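Local coordinates for GRMZM2G135359 pseudokinase (Zea mays, PDB 6CPY), which is a receptor-like pseudokinase of maize whose domain here has the protein kinase fold, and may bind ATP, at residues Ala272-Glu277 / Ala297-Glu302; Gly153-Leu158 / Pro291-Val296. One frame throughout, in Å; residues are numbered along the deposited sequence.

Contact 1: Ala272-Glu277 / Ala297-Glu302; sequences ARALCE and AARMRE
Arg-299 reaches across to Ala-274, with its NH2 3.9 Å from Ala-274 CB. Its CG lies anti to the backbone N, and a bend at chi2 (49°) turns the guanidinium toward the other helix. Water 1, at the edge of this group and in its plane, accepts from Arg-299 NH2 at 2.7 Å. It donates to Ala-274 O at 2.8 Å and to Glu-277 OE1 at 3.1 Å. Arg-299 and Glu-277 have opposite charges, but they are too far apart for a direct salt bridge, and the water joins them. The segments lie on helices 269-282 and 293-304 of the C-lobe of a protein kinase fold, and the segment axes run antiparallel (175°), 10.5 Å apart. Met-300 forms the buried side of the contact. Its chain is bent at chi2 and chi3, and its SD and CE are each 3.5 Å from Leu-275 CD2. The two side chains cross at about a right angle. Helix 214-230 adds to this core, Leu-225 packing on Met-300 and Leu-229 on Leu-275. Further on, Glu-302 OE2 makes a salt bridge to Arg-299 NH1 (3.3 Å). Glu-302 CD lies in the guanidinium plane, at its edge, which should limit rotation of that group.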
loop_
_atom_site.group_PDB
_atom_site.type_symbol
_atom_site.label_atom_id
_atom_site.label_comp_id
_atom_site.label_asym_id
_atom_site.label_seq_id
_atom_site.Cartn_x
_atom_site.Cartn_y
_atom_site.Cartn_z
ATOM N N ALA A 272 -21.232 -12.542 -0.234
ATOM C CA ALA A 272 -20.037 -13.308 0.058
ATOM C C ALA A 272 -19.694 -14.275 -1.074
ATOM O O ALA A 272 -18.541 -14.344 -1.503
ATOM C CB ALA A 272 -20.180 -14.029 1.375
ATOM N N ARG A 273 -20.694 -15.006 -1.581
ATOM C CA ARG A 273 -20.464 -15.892 -2.737
ATOM C C ARG A 273 -19.858 -15.172 -3.917
ATOM O O ARG A 273 -18.873 -15.633 -4.506
ATOM C CB ARG A 273 -21.759 -16.546 -3.226
ATOM C CG ARG A 273 -22.157 -17.766 -2.470
ATOM C CD ARG A 273 -23.333 -18.495 -3.124
ATOM N NE ARG A 273 -23.573 -19.674 -2.311
ATOM C CZ ARG A 273 -24.418 -19.749 -1.294
ATOM N NH1 ARG A 273 -25.211 -18.728 -0.975
ATOM N NH2 ARG A 273 -24.499 -20.877 -0.606
ATOM N N ALA A 274 -20.462 -14.049 -4.276
ATOM C CA ALA A 274 -20.017 -13.296 -5.429
ATOM C C ALA A 274 -18.565 -12.818 -5.220
ATOM O O ALA A 274 -17.751 -12.871 -6.142
ATOM C CB ALA A 274 -20.965 -12.142 -5.697
ATOM N N LEU A 275 -18.229 -12.377 -4.009
ATOM C CA LEU A 275 -16.850 -11.923 -3.741
ATOM C C LEU A 275 -15.856 -13.077 -3.832
ATOM O O LEU A 275 -14.728 -12.895 -4.316
ATOM C CB LEU A 275 -16.751 -11.242 -2.379
ATOM C CG LEU A 275 -17.486 -9.896 -2.338
ATOM C CD1 LEU A 275 -17.626 -9.418 -0.900
ATOM C CD2 LEU A 275 -16.771 -8.848 -3.184
ATOM N N CYS A 276 -16.267 -14.265 -3.385
ATOM C CA CYS A 276 -15.411 -15.453 -3.516
ATOM C C CYS A 276 -15.185 -15.867 -4.985
ATOM O O CYS A 276 -14.137 -16.415 -5.313
ATOM C CB CYS A 276 -15.955 -16.619 -2.697
ATOM S SG CYS A 276 -15.833 -16.364 -0.913
ATOM N N GLU A 277 -16.147 -15.590 -5.863
ATOM C CA GLU A 277 -15.943 -15.799 -7.307
ATOM C C GLU A 277 -14.875 -14.849 -7.860
ATOM O O GLU A 277 -14.022 -15.259 -8.652
ATOM C CB GLU A 277 -17.256 -15.655 -8.079
ATOM C CG GLU A 277 -18.253 -16.764 -7.766
ATOM C CD GLU A 277 -19.663 -16.500 -8.276
ATOM O OE1 GLU A 277 -19.992 -15.337 -8.603
ATOM O OE2 GLU A 277 -20.459 -17.467 -8.342
ATOM N N ALA A 297 -12.254 -4.117 -10.519
ATOM C CA ALA A 297 -12.873 -2.971 -9.850
ATOM C C ALA A 297 -14.336 -2.780 -10.254
ATOM O O ALA A 297 -15.180 -2.474 -9.419
ATOM C CB ALA A 297 -12.074 -1.699 -10.125
ATOM N N ALA A 298 -14.626 -2.963 -11.541
ATOM C CA ALA A 298 -15.996 -2.841 -12.043
ATOM C C ALA A 298 -16.902 -3.897 -11.408
ATOM O O ALA A 298 -18.008 -3.590 -10.958
ATOM C CB ALA A 298 -16.014 -2.958 -13.564
ATOM N N ARG A 299 -16.415 -5.133 -11.366
ATOM C CA ARG A 299 -17.155 -6.240 -10.764
ATOM C C ARG A 299 -17.348 -5.995 -9.266
ATOM O O ARG A 299 -18.458 -6.148 -8.750
ATOM C CB ARG A 299 -16.448 -7.576 -11.025
ATOM C CG ARG A 299 -17.134 -8.811 -10.428
ATOM C CD ARG A 299 -18.618 -8.859 -10.759
ATOM N NE ARG A 299 -19.282 -10.042 -10.211
ATOM C CZ ARG A 299 -20.601 -10.161 -10.052
ATOM N NH1 ARG A 299 -21.421 -9.173 -10.400
ATOM N NH2 ARG A 299 -21.105 -11.272 -9.532
ATOM N N MET A 300 -16.277 -5.577 -8.587
ATOM C CA MET A 300 -16.350 -5.250 -7.169
ATOM C C MET A 300 -17.371 -4.152 -6.866
ATOM O O MET A 300 -18.098 -4.257 -5.891
ATOM C CB MET A 300 -14.972 -4.842 -6.622
ATOM C CG MET A 300 -13.975 -5.977 -6.466
ATOM S SD MET A 300 -14.479 -7.246 -5.294
ATOM C CE MET A 300 -14.343 -6.373 -3.737
ATOM N N ARG A 301 -17.430 -3.106 -7.692
ATOM C CA ARG A 301 -18.430 -2.044 -7.504
ATOM C C ARG A 301 -19.853 -2.559 -7.706
ATOM O O ARG A 301 -20.772 -2.162 -6.981
ATOM C CB ARG A 301 -18.184 -0.864 -8.446
ATOM C CG ARG A 301 -19.130 0.290 -8.163
ATOM C CD ARG A 301 -18.924 1.463 -9.091
ATOM N NE ARG A 301 -19.695 2.608 -8.617
ATOM C CZ ARG A 301 -19.429 3.878 -8.908
ATOM N NH1 ARG A 301 -18.389 4.196 -9.675
ATOM N NH2 ARG A 301 -20.198 4.833 -8.407
ATOM N N GLU A 302 -20.029 -3.425 -8.699
ATOM C CA GLU A 302 -21.313 -4.078 -8.957
ATOM C C GLU A 302 -21.765 -4.829 -7.699
ATOM O O GLU A 302 -22.906 -4.687 -7.257
ATOM C CB GLU A 302 -21.188 -5.029 -10.154
ATOM C CG GLU A 302 -22.500 -5.439 -10.816
ATOM C CD GLU A 302 -22.291 -6.376 -11.998
ATOM O OE1 GLU A 302 -21.224 -6.309 -12.644
ATOM O OE2 GLU A 302 -23.190 -7.198 -12.280
HETATM O O HOH W 1 -18.776 -12.475 -8.764
#

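Contact 2: Gly153-Leu158 / Pro291-Val296; sequences GIAYCL and PQMKEV
In the C-lobe of this kinase fold, the start of helix 293-304 packs on helix 144-164, and Met-293 carries the contact with Ala-155 and Leu-158. With chi1 at -158°, its CG sits beside the carbonyl carbon. Bends at chi2 and chi3 then lay the thioether along the facing helix. The CE methyl ends 3.8 Å from Ala-155 CA and 4.0 Å from Ala-155 CB. It is also 3.9 Å from Leu-158 CB. Nearer the backbone, Met-293 CG lies 3.8 Å from Leu-158 CB, and the two side chains cross obliquely. The helix begins at this methionine, and Gln-292 is its N-cap. Gln-292 N donates to Glu-295 OE1 at 2.8 Å, nearly straight at 167°; this is one half of a capping box. The carboxylate oxygen is met on its anti side, 15° out of plane. The cap lies on the exposed side of the turn, while Met-293 points inward. Without the CG, SD and CE of Met-293, as with an alanine here, a gap is likely to open beside Ala-155 and Leu-158. Tyr-221 of helix 214-230 packs on Ala-155, Leu-158 and Val-296, so a third helix borders the same core.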
loop_
_atom_site.group_PDB
_atom_site.type_symbol
_atom_site.label_atom_id
_atom_site.label_comp_id
_atom_site.label_asym_id
_atom_site.label_seq_id
_atom_site.Cartn_x
_atom_site.Cartn_y
_atom_site.Cartn_z
ATOM N N GLY A 153 -11.837 0.125 -1.746
ATOM C CA GLY A 153 -10.768 1.131 -1.730
ATOM C C GLY A 153 -9.475 0.632 -2.341
ATOM O O GLY A 153 -8.861 1.324 -3.156
ATOM N N ILE A 154 -9.060 -0.571 -1.949
ATOM C CA ILE A 154 -7.888 -1.219 -2.529
ATOM C C ILE A 154 -8.032 -1.388 -4.040
ATOM O O ILE A 154 -7.130 -1.022 -4.806
ATOM C CB ILE A 154 -7.582 -2.580 -1.859
ATOM C CG1 ILE A 154 -7.169 -2.386 -0.396
ATOM C CG2 ILE A 154 -6.461 -3.293 -2.587
ATOM C CD1 ILE A 154 -7.218 -3.649 0.427
ATOM N N ALA A 155 -9.174 -1.922 -4.480
ATOM C CA ALA A 155 -9.397 -2.128 -5.903
ATOM C C ALA A 155 -9.321 -0.821 -6.699
ATOM O O ALA A 155 -8.691 -0.785 -7.754
ATOM C CB ALA A 155 -10.730 -2.821 -6.144
ATOM N N TYR A 156 -9.941 0.243 -6.192
ATOM C CA TYR A 156 -9.925 1.548 -6.883
ATOM C C TYR A 156 -8.507 2.114 -6.988
ATOM O O TYR A 156 -8.158 2.697 -8.009
ATOM C CB TYR A 156 -10.812 2.581 -6.194
ATOM C CG TYR A 156 -12.308 2.400 -6.385
ATOM C CD1 TYR A 156 -12.854 2.154 -7.650
ATOM C CD2 TYR A 156 -13.184 2.548 -5.312
ATOM C CE1 TYR A 156 -14.229 2.007 -7.821
ATOM C CE2 TYR A 156 -14.561 2.424 -5.478
ATOM C CZ TYR A 156 -15.075 2.136 -6.728
ATOM O OH TYR A 156 -16.441 1.995 -6.886
ATOM N N CYS A 157 -7.708 1.938 -5.937
ATOM C CA CYS A 157 -6.299 2.363 -5.970
ATOM C C CYS A 157 -5.517 1.568 -7.016
ATOM O O CYS A 157 -4.829 2.144 -7.882
ATOM C CB CYS A 157 -5.645 2.188 -4.596
ATOM S SG CYS A 157 -3.934 2.773 -4.550
ATOM N N LEU A 158 -5.631 0.247 -6.959
ATOM C CA LEU A 158 -4.892 -0.602 -7.891
ATOM C C LEU A 158 -5.282 -0.337 -9.352
ATOM O O LEU A 158 -4.420 -0.382 -10.245
ATOM C CB LEU A 158 -5.063 -2.084 -7.544
ATOM C CG LEU A 158 -4.118 -2.675 -6.486
ATOM C CD1 LEU A 158 -3.934 -1.771 -5.284
ATOM C CD2 LEU A 158 -4.610 -4.040 -6.044
ATOM N N PRO A 291 -8.547 -11.846 -14.696
ATOM C CA PRO A 291 -9.085 -10.596 -15.204
ATOM C C PRO A 291 -8.101 -9.429 -15.047
ATOM O O PRO A 291 -7.127 -9.523 -14.292
ATOM C CB PRO A 291 -10.328 -10.379 -14.340
ATOM C CG PRO A 291 -10.012 -11.062 -13.054
ATOM C CD PRO A 291 -9.162 -12.240 -13.416
ATOM N N GLN A 292 -8.368 -8.355 -15.783
ATOM C CA GLN A 292 -7.630 -7.103 -15.668
ATOM C C GLN A 292 -8.135 -6.361 -14.445
ATOM O O GLN A 292 -9.283 -6.524 -14.048
ATOM C CB GLN A 292 -7.866 -6.223 -16.904
ATOM C CG GLN A 292 -7.405 -6.827 -18.219
ATOM C CD GLN A 292 -5.910 -6.699 -18.425
ATOM O OE1 GLN A 292 -5.196 -7.699 -18.509
ATOM N NE2 GLN A 292 -5.427 -5.462 -18.506
ATOM N N MET A 293 -7.298 -5.510 -13.861
ATOM C CA MET A 293 -7.689 -4.823 -12.638
ATOM C C MET A 293 -8.911 -3.917 -12.837
ATOM O O MET A 293 -9.743 -3.771 -11.932
ATOM C CB MET A 293 -6.507 -4.023 -12.078
ATOM C CG MET A 293 -6.630 -3.737 -10.604
ATOM S SD MET A 293 -6.775 -5.231 -9.599
ATOM C CE MET A 293 -7.954 -4.609 -8.398
ATOM N N LYS A 294 -9.025 -3.315 -14.020
ATOM C CA LYS A 294 -10.195 -2.504 -14.360
ATOM C C LYS A 294 -11.484 -3.343 -14.291
ATOM O O LYS A 294 -12.512 -2.879 -13.812
ATOM C CB LYS A 294 -10.028 -1.881 -15.760
ATOM C CG LYS A 294 -11.209 -1.039 -16.235
ATOM C CD LYS A 294 -10.941 -0.403 -17.599
ATOM C CE LYS A 294 -12.060 -0.682 -18.599
ATOM N NZ LYS A 294 -13.385 -0.121 -18.194
ATOM N N GLU A 295 -11.411 -4.583 -14.754
ATOM C CA GLU A 295 -12.564 -5.492 -14.704
ATOM C C GLU A 295 -12.884 -5.892 -13.257
ATOM O O GLU A 295 -14.049 -5.949 -12.854
ATOM C CB GLU A 295 -12.289 -6.734 -15.560
ATOM C CG GLU A 295 -12.126 -6.404 -17.039
ATOM C CD GLU A 295 -11.579 -7.551 -17.865
ATOM O OE1 GLU A 295 -10.631 -8.233 -17.419
ATOM O OE2 GLU A 295 -12.091 -7.751 -18.990
ATOM N N VAL A 296 -11.841 -6.145 -12.477
ATOM C CA VAL A 296 -12.000 -6.485 -11.059
ATOM C C VAL A 296 -12.720 -5.349 -10.334
ATOM O O VAL A 296 -13.700 -5.576 -9.624
ATOM C CB VAL A 296 -10.641 -6.795 -10.391
ATOM C CG1 VAL A 296 -10.798 -6.967 -8.884
ATOM C CG2 VAL A 296 -10.010 -8.047 -10.987
#

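From the N terminus, the chain first reaches 153-158 on helix 144-164. It then passes through helix 214-230 to 272-277 on helix 269-282. The last helix, 293-304, supplies the partners of both. Contact 2 closes a long loop of 132 residues, and contact 1 a short one of 19. The loops cross, because 272-277 lies inside the loop of contact 2 and 297-302 lies beyond its end. The contact centres are about 11 Å apart. They touch where Arg-301 CD meets Tyr-156 OH at 3.4 Å. Helix 293-304 thus ties helix 144-164 to helix 269-282, and Tyr-221 of helix 214-230 packs on residues of both contacts.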